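Long-range contacts in echicetin A-chain (PDB 1OZ7), which binds the platelet receptor GPIbalpha and thereby inhibits platelet aggregation, but promotes aggregation when it engages the receptor and IgMk together: residues 9-14 with 47-51; 1-6 with 126-130. One frame throughout, in Å; residues are numbered along the deposited sequence.

Contact 1 of 2, residues 9-14 with 47-51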
loop_
_atom_site.group_PDB
_atom_site.type_symbol
_atom_site.label_atom_id
_atom_site.label_comp_id
_atom_site.label_asym_id
_atom_site.label_seq_id
_atom_site.Cartn_x
_atom_site.Cartn_y
_atom_site.Cartn_z
ATOM N N ASN A 9 28.864 0.609 5.459
ATOM C CA ASN A 9 28.034 1.643 6.065
ATOM C C ASN A 9 27.516 1.069 7.371
ATOM O O ASN A 9 27.072 -0.081 7.410
ATOM C CB ASN A 9 26.851 2.014 5.164
ATOM C CG ASN A 9 25.942 3.054 5.801
ATOM O OD1 ASN A 9 26.214 4.255 5.754
ATOM N ND2 ASN A 9 24.866 2.591 6.427
ATOM N N GLY A 10 27.576 1.861 8.436
ATOM C CA GLY A 10 27.116 1.380 9.725
ATOM C C GLY A 10 27.653 -0.019 9.971
ATOM O O GLY A 10 26.899 -0.941 10.256
ATOM N N VAL A 11 28.965 -0.182 9.842
ATOM C CA VAL A 11 29.607 -1.476 10.042
ATOM C C VAL A 11 28.844 -2.636 9.394
ATOM O O VAL A 11 28.702 -3.713 9.977
ATOM C CB VAL A 11 29.809 -1.784 11.550
ATOM C CG1 VAL A 11 28.468 -2.079 12.229
ATOM C CG2 VAL A 11 30.763 -2.961 11.710
ATOM N N TYR A 12 28.346 -2.397 8.185
ATOM C CA TYR A 12 27.626 -3.405 7.412
ATOM C C TYR A 12 28.238 -3.370 6.023
ATOM O O TYR A 12 28.738 -2.331 5.595
ATOM C CB TYR A 12 26.143 -3.051 7.314
ATOM C CG TYR A 12 25.248 -3.738 8.318
ATOM C CD1 TYR A 12 24.922 -5.085 8.185
ATOM C CD2 TYR A 12 24.704 -3.032 9.389
ATOM C CE1 TYR A 12 24.072 -5.717 9.094
ATOM C CE2 TYR A 12 23.856 -3.652 10.305
ATOM C CZ TYR A 12 23.544 -4.993 10.152
ATOM O OH TYR A 12 22.706 -5.603 11.061
ATOM N N CYS A 13 28.203 -4.498 5.323
ATOM C CA CYS A 13 28.744 -4.579 3.971
ATOM C C CYS A 13 27.578 -4.653 3.007
ATOM O O CYS A 13 26.612 -5.366 3.261
ATOM C CB CYS A 13 29.623 -5.815 3.817
ATOM S SG CYS A 13 31.065 -5.832 4.934
ATOM N N TYR A 14 27.676 -3.916 1.901
ATOM C CA TYR A 14 26.615 -3.867 0.900
ATOM C C TYR A 14 27.132 -3.965 -0.518
ATOM O O TYR A 14 28.169 -3.387 -0.857
ATOM C CB TYR A 14 25.857 -2.534 0.951
ATOM C CG TYR A 14 25.292 -2.103 2.279
ATOM C CD1 TYR A 14 26.122 -1.842 3.366
ATOM C CD2 TYR A 14 23.920 -1.889 2.428
ATOM C CE1 TYR A 14 25.598 -1.370 4.568
ATOM C CE2 TYR A 14 23.389 -1.423 3.622
ATOM C CZ TYR A 14 24.231 -1.164 4.686
ATOM O OH TYR A 14 23.702 -0.694 5.862
ATOM N N GLU A 47 20.606 5.398 5.789
ATOM C CA GLU A 47 20.919 4.157 5.098
ATOM C C GLU A 47 20.223 4.140 3.730
ATOM O O GLU A 47 20.843 3.820 2.711
ATOM C CB GLU A 47 20.481 2.944 5.922
ATOM C CG GLU A 47 21.106 1.645 5.413
ATOM C CD GLU A 47 20.636 0.423 6.164
ATOM O OE1 GLU A 47 21.147 -0.681 5.884
ATOM O OE2 GLU A 47 19.753 0.551 7.026
ATOM N N GLU A 48 18.938 4.490 3.720
ATOM C CA GLU A 48 18.154 4.540 2.483
ATOM C C GLU A 48 18.947 5.318 1.454
ATOM O O GLU A 48 18.978 4.981 0.266
ATOM C CB GLU A 48 16.826 5.240 2.737
ATOM N N ILE A 49 19.595 6.372 1.937
ATOM C CA ILE A 49 20.403 7.229 1.096
ATOM C C ILE A 49 21.704 6.560 0.656
ATOM O O ILE A 49 22.126 6.723 -0.482
ATOM C CB ILE A 49 20.666 8.562 1.825
ATOM C CG1 ILE A 49 19.672 9.610 1.329
ATOM C CG2 ILE A 49 22.100 9.004 1.652
ATOM C CD1 ILE A 49 19.686 10.863 2.132
ATOM N N LEU A 50 22.330 5.791 1.539
ATOM C CA LEU A 50 23.582 5.116 1.184
ATOM C C LEU A 50 23.356 4.002 0.153
ATOM O O LEU A 50 24.267 3.643 -0.591
ATOM C CB LEU A 50 24.250 4.558 2.455
ATOM C CG LEU A 50 25.429 3.575 2.462
ATOM C CD1 LEU A 50 24.964 2.219 1.980
ATOM C CD2 LEU A 50 26.582 4.084 1.629
ATOM N N VAL A 51 22.140 3.467 0.105
ATOM C CA VAL A 51 21.809 2.401 -0.840
ATOM C C VAL A 51 21.455 2.904 -2.251
ATOM O O VAL A 51 21.941 2.359 -3.243
ATOM C CB VAL A 51 20.629 1.548 -0.329
ATOM C CG1 VAL A 51 20.286 0.477 -1.361
ATOM C CG2 VAL A 51 20.987 0.904 0.991
#

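Contact 2 of 2, residues 1-6 with 126-130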
loop_
_atom_site.group_PDB
_atom_site.type_symbol
_atom_site.label_atom_id
_atom_site.label_comp_id
_atom_site.label_asym_id
_atom_site.label_seq_id
_atom_site.Cartn_x
_atom_site.Cartn_y
_atom_site.Cartn_z
ATOM N N MET A 1 35.628 -3.320 7.131
ATOM C CA MET A 1 36.504 -4.297 6.422
ATOM C C MET A 1 35.627 -5.238 5.596
ATOM O O MET A 1 35.360 -6.373 5.990
ATOM C CB MET A 1 37.326 -5.098 7.437
ATOM C CG MET A 1 38.561 -5.796 6.864
ATOM S SD MET A 1 38.217 -7.030 5.590
ATOM C CE MET A 1 38.614 -6.106 4.101
ATOM N N CYS A 2 35.180 -4.751 4.447
ATOM C CA CYS A 2 34.330 -5.541 3.576
ATOM C C CYS A 2 35.116 -6.084 2.391
ATOM O O CYS A 2 36.121 -5.506 1.985
ATOM C CB CYS A 2 33.158 -4.687 3.092
ATOM S SG CYS A 2 32.056 -4.135 4.433
ATOM N N PRO A 3 34.667 -7.213 1.823
ATOM C CA PRO A 3 35.330 -7.839 0.678
ATOM C C PRO A 3 35.534 -6.863 -0.472
ATOM O O PRO A 3 34.985 -5.762 -0.470
ATOM C CB PRO A 3 34.372 -8.967 0.302
ATOM C CG PRO A 3 33.777 -9.346 1.608
ATOM C CD PRO A 3 33.487 -7.995 2.228
ATOM N N PRO A 4 36.340 -7.254 -1.469
ATOM C CA PRO A 4 36.581 -6.370 -2.611
ATOM C C PRO A 4 35.305 -6.150 -3.415
ATOM O O PRO A 4 34.556 -7.094 -3.671
ATOM C CB PRO A 4 37.648 -7.119 -3.408
ATOM C CG PRO A 4 38.391 -7.875 -2.337
ATOM C CD PRO A 4 37.250 -8.411 -1.507
ATOM N N GLY A 5 35.057 -4.904 -3.796
ATOM C CA GLY A 5 33.872 -4.593 -4.575
ATOM C C GLY A 5 32.667 -4.257 -3.720
ATOM O O GLY A 5 31.694 -3.685 -4.210
ATOM N N TRP A 6 32.724 -4.622 -2.443
ATOM C CA TRP A 6 31.629 -4.348 -1.522
ATOM C C TRP A 6 31.866 -3.030 -0.818
ATOM O O TRP A 6 33.003 -2.596 -0.680
ATOM C CB TRP A 6 31.510 -5.453 -0.475
ATOM C CG TRP A 6 31.044 -6.766 -1.023
ATOM C CD1 TRP A 6 31.712 -7.579 -1.891
ATOM C CD2 TRP A 6 29.819 -7.434 -0.705
ATOM N NE1 TRP A 6 30.982 -8.720 -2.127
ATOM C CE2 TRP A 6 29.815 -8.653 -1.410
ATOM C CE3 TRP A 6 28.725 -7.119 0.107
ATOM C CZ2 TRP A 6 28.756 -9.561 -1.327
ATOM C CZ3 TRP A 6 27.667 -8.023 0.189
ATOM C CH2 TRP A 6 27.694 -9.225 -0.524
ATOM N N LYS A 126 23.329 -7.469 1.579
ATOM C CA LYS A 126 23.812 -6.853 2.805
ATOM C C LYS A 126 24.084 -7.950 3.828
ATOM O O LYS A 126 23.441 -9.006 3.813
ATOM C CB LYS A 126 22.752 -5.877 3.319
ATOM C CG LYS A 126 22.978 -5.285 4.704
ATOM C CD LYS A 126 21.807 -4.369 5.057
ATOM C CE LYS A 126 21.794 -3.967 6.519
ATOM N NZ LYS A 126 20.533 -3.250 6.881
ATOM N N TYR A 127 25.062 -7.705 4.691
ATOM C CA TYR A 127 25.408 -8.650 5.741
ATOM C C TYR A 127 26.417 -7.996 6.696
ATOM O O TYR A 127 27.173 -7.102 6.304
ATOM C CB TYR A 127 25.987 -9.930 5.132
ATOM C CG TYR A 127 27.412 -9.803 4.656
ATOM C CD1 TYR A 127 28.472 -9.838 5.563
ATOM C CD2 TYR A 127 27.706 -9.636 3.303
ATOM C CE1 TYR A 127 29.782 -9.712 5.138
ATOM C CE2 TYR A 127 29.016 -9.507 2.870
ATOM C CZ TYR A 127 30.046 -9.548 3.796
ATOM O OH TYR A 127 31.349 -9.427 3.383
ATOM N N PRO A 128 26.424 -8.432 7.967
ATOM C CA PRO A 128 27.319 -7.916 9.009
ATOM C C PRO A 128 28.599 -8.732 9.135
ATOM O O PRO A 128 28.547 -9.933 9.376
ATOM C CB PRO A 128 26.463 -8.014 10.257
ATOM C CG PRO A 128 25.757 -9.330 10.037
ATOM C CD PRO A 128 25.374 -9.290 8.554
ATOM N N VAL A 129 29.748 -8.081 8.984
ATOM C CA VAL A 129 31.022 -8.784 9.092
ATOM C C VAL A 129 31.133 -9.619 10.375
ATOM O O VAL A 129 31.720 -10.701 10.364
ATOM C CB VAL A 129 32.208 -7.806 9.030
ATOM C CG1 VAL A 129 33.519 -8.582 9.023
ATOM C CG2 VAL A 129 32.095 -6.936 7.794
ATOM N N PRO A 130 30.586 -9.119 11.500
ATOM C CA PRO A 130 30.643 -9.860 12.766
ATOM C C PRO A 130 29.718 -11.077 12.756
ATOM O O PRO A 130 29.337 -11.586 13.814
ATOM C CB PRO A 130 30.195 -8.823 13.795
ATOM C CG PRO A 130 30.622 -7.532 13.181
ATOM C CD PRO A 130 30.199 -7.720 11.748
#

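Contact 1 of 2, residues 9-14 with 47-51
Tyr14 reaches from the start of strand 12-21 to the flank of helix 45-58, where it meets Glu47, Leu50 and Val51. Its CB sets out toward the helix, and with CG anti to the carbonyl carbon (chi1 -53°) the ring turns one face to Leu50. CD1 of Leu50 sits almost exactly on the ring normal, 4.1 Å from the centroid of Tyr14, a CH-pi contact over that face. Farther along one side of the ring, CE2 of Tyr14 lies 4.3 Å from CG2 of Val51, which comes in obliquely. At the tip, OH of Tyr14 donates a hydrogen bond of 2.6 Å to OE1 of Glu47. Ring and carboxylate stand perpendicular, planes 90° apart: OE1 lies at the ring's edge, whereas the hydroxyl approaches it from above the carboxylate plane, 44° out. An extended chain carries the Glu47 carboxylate from the helix to this point. OE1 also forms a salt bridge with Lys126, and OE2 accepts a hydrogen bond from the backbone N of Glu43, so both oxygens have partners, and the lysine probably offsets the buried negative charge.

Asn9, paired with Tyr12 across the turn, packs on Leu50 beside the ring of Tyr14. The two side chains approach from opposite directions, and CG of Leu50 packs 3.4 Å from CG of Asn9, while ND2 of Asn9 comes to 4.0 Å from CG of Glu47. Paired backbone bonds between Asn9 and Tyr12, the one from Tyr12 N weak, hold the two ends of the turn together, with Gly10 and Val11 at its bend. The result is a beta hairpin packed against an alpha-helix, with a buried tyrosine-carboxylate-lysine link joining sheet to helix in this C-type lectin-like fold.

Contact 2 of 2, residues 1-6 with 126-130
Trp6 and Tyr127 form the aromatic part of the contact between the N-terminal loop and the end of strand 121-127. They make an offset edge-to-face pair, with the Tyr127 edge directed at the Trp6 face, ring planes at 67° and the six-membered ring of Trp6 centred 5.0 Å from the Tyr127 ring. CE2 of Tyr127 comes closest, 3.3 Å from CZ3 of Trp6, and is displaced toward the rim of the indole. Tyr127 places its ring here with CG between the backbone N and the carbonyl carbon (chi1 76°), which swings the end of the side chain toward Trp6 and Pro3. On the other side of the pair, Trp6 is presented by a type II turn from Pro3 to Trp6, closed by the backbone bond from Trp6 N to Pro3 O, with Gly5 at the positive-phi position.

Smaller apolar contacts lie beside the aromatic pair. Pro3 stands at the hydroxyl end of Tyr127, but is modelled too close to it for the detail to be trusted. At the Met1-Cys2 end of the loop, CG2 of Val129 packs 4.4 Å from SG of Cys2 and lies 3.8 Å from the carbonyl O of Met1, a plain van der Waals approach.

Just outside the contact, the disulfide from Cys2 to Cys13 ties the loop to strand 12-21, where Cys13 pairs by backbone with Tyr127. Between 1-6 and 126-130 themselves, the attachment rests mainly on aromatic and valine surfaces without a direct hydrogen bond. Its chemistry thus implies a surface patch held by van der Waals and aromatic contact, with the nearby disulfide supplying the covalent restraint on the N-terminal loop.

In the fold
From the N terminus, residues 1-6 run along the outside of the fold before strand 7-9 and the hairpin into strand 12-21. Contact 1 closes a loop when helix 45-58 returns to that hairpin; contact 2 closes a much longer one, with strand 121-127 and the C-terminal tail coming back to the first residues. Contact 1 is therefore nested within contact 2. Their centres lie about 10 Å apart, and both reach the same antiparallel sheet, where strands 12-21 and 121-127 are neighbours. The Cys2-Cys13 disulfide and the Glu47-Lys126 salt bridge connect them, so the chain ends, this sheet and the helix are tied together.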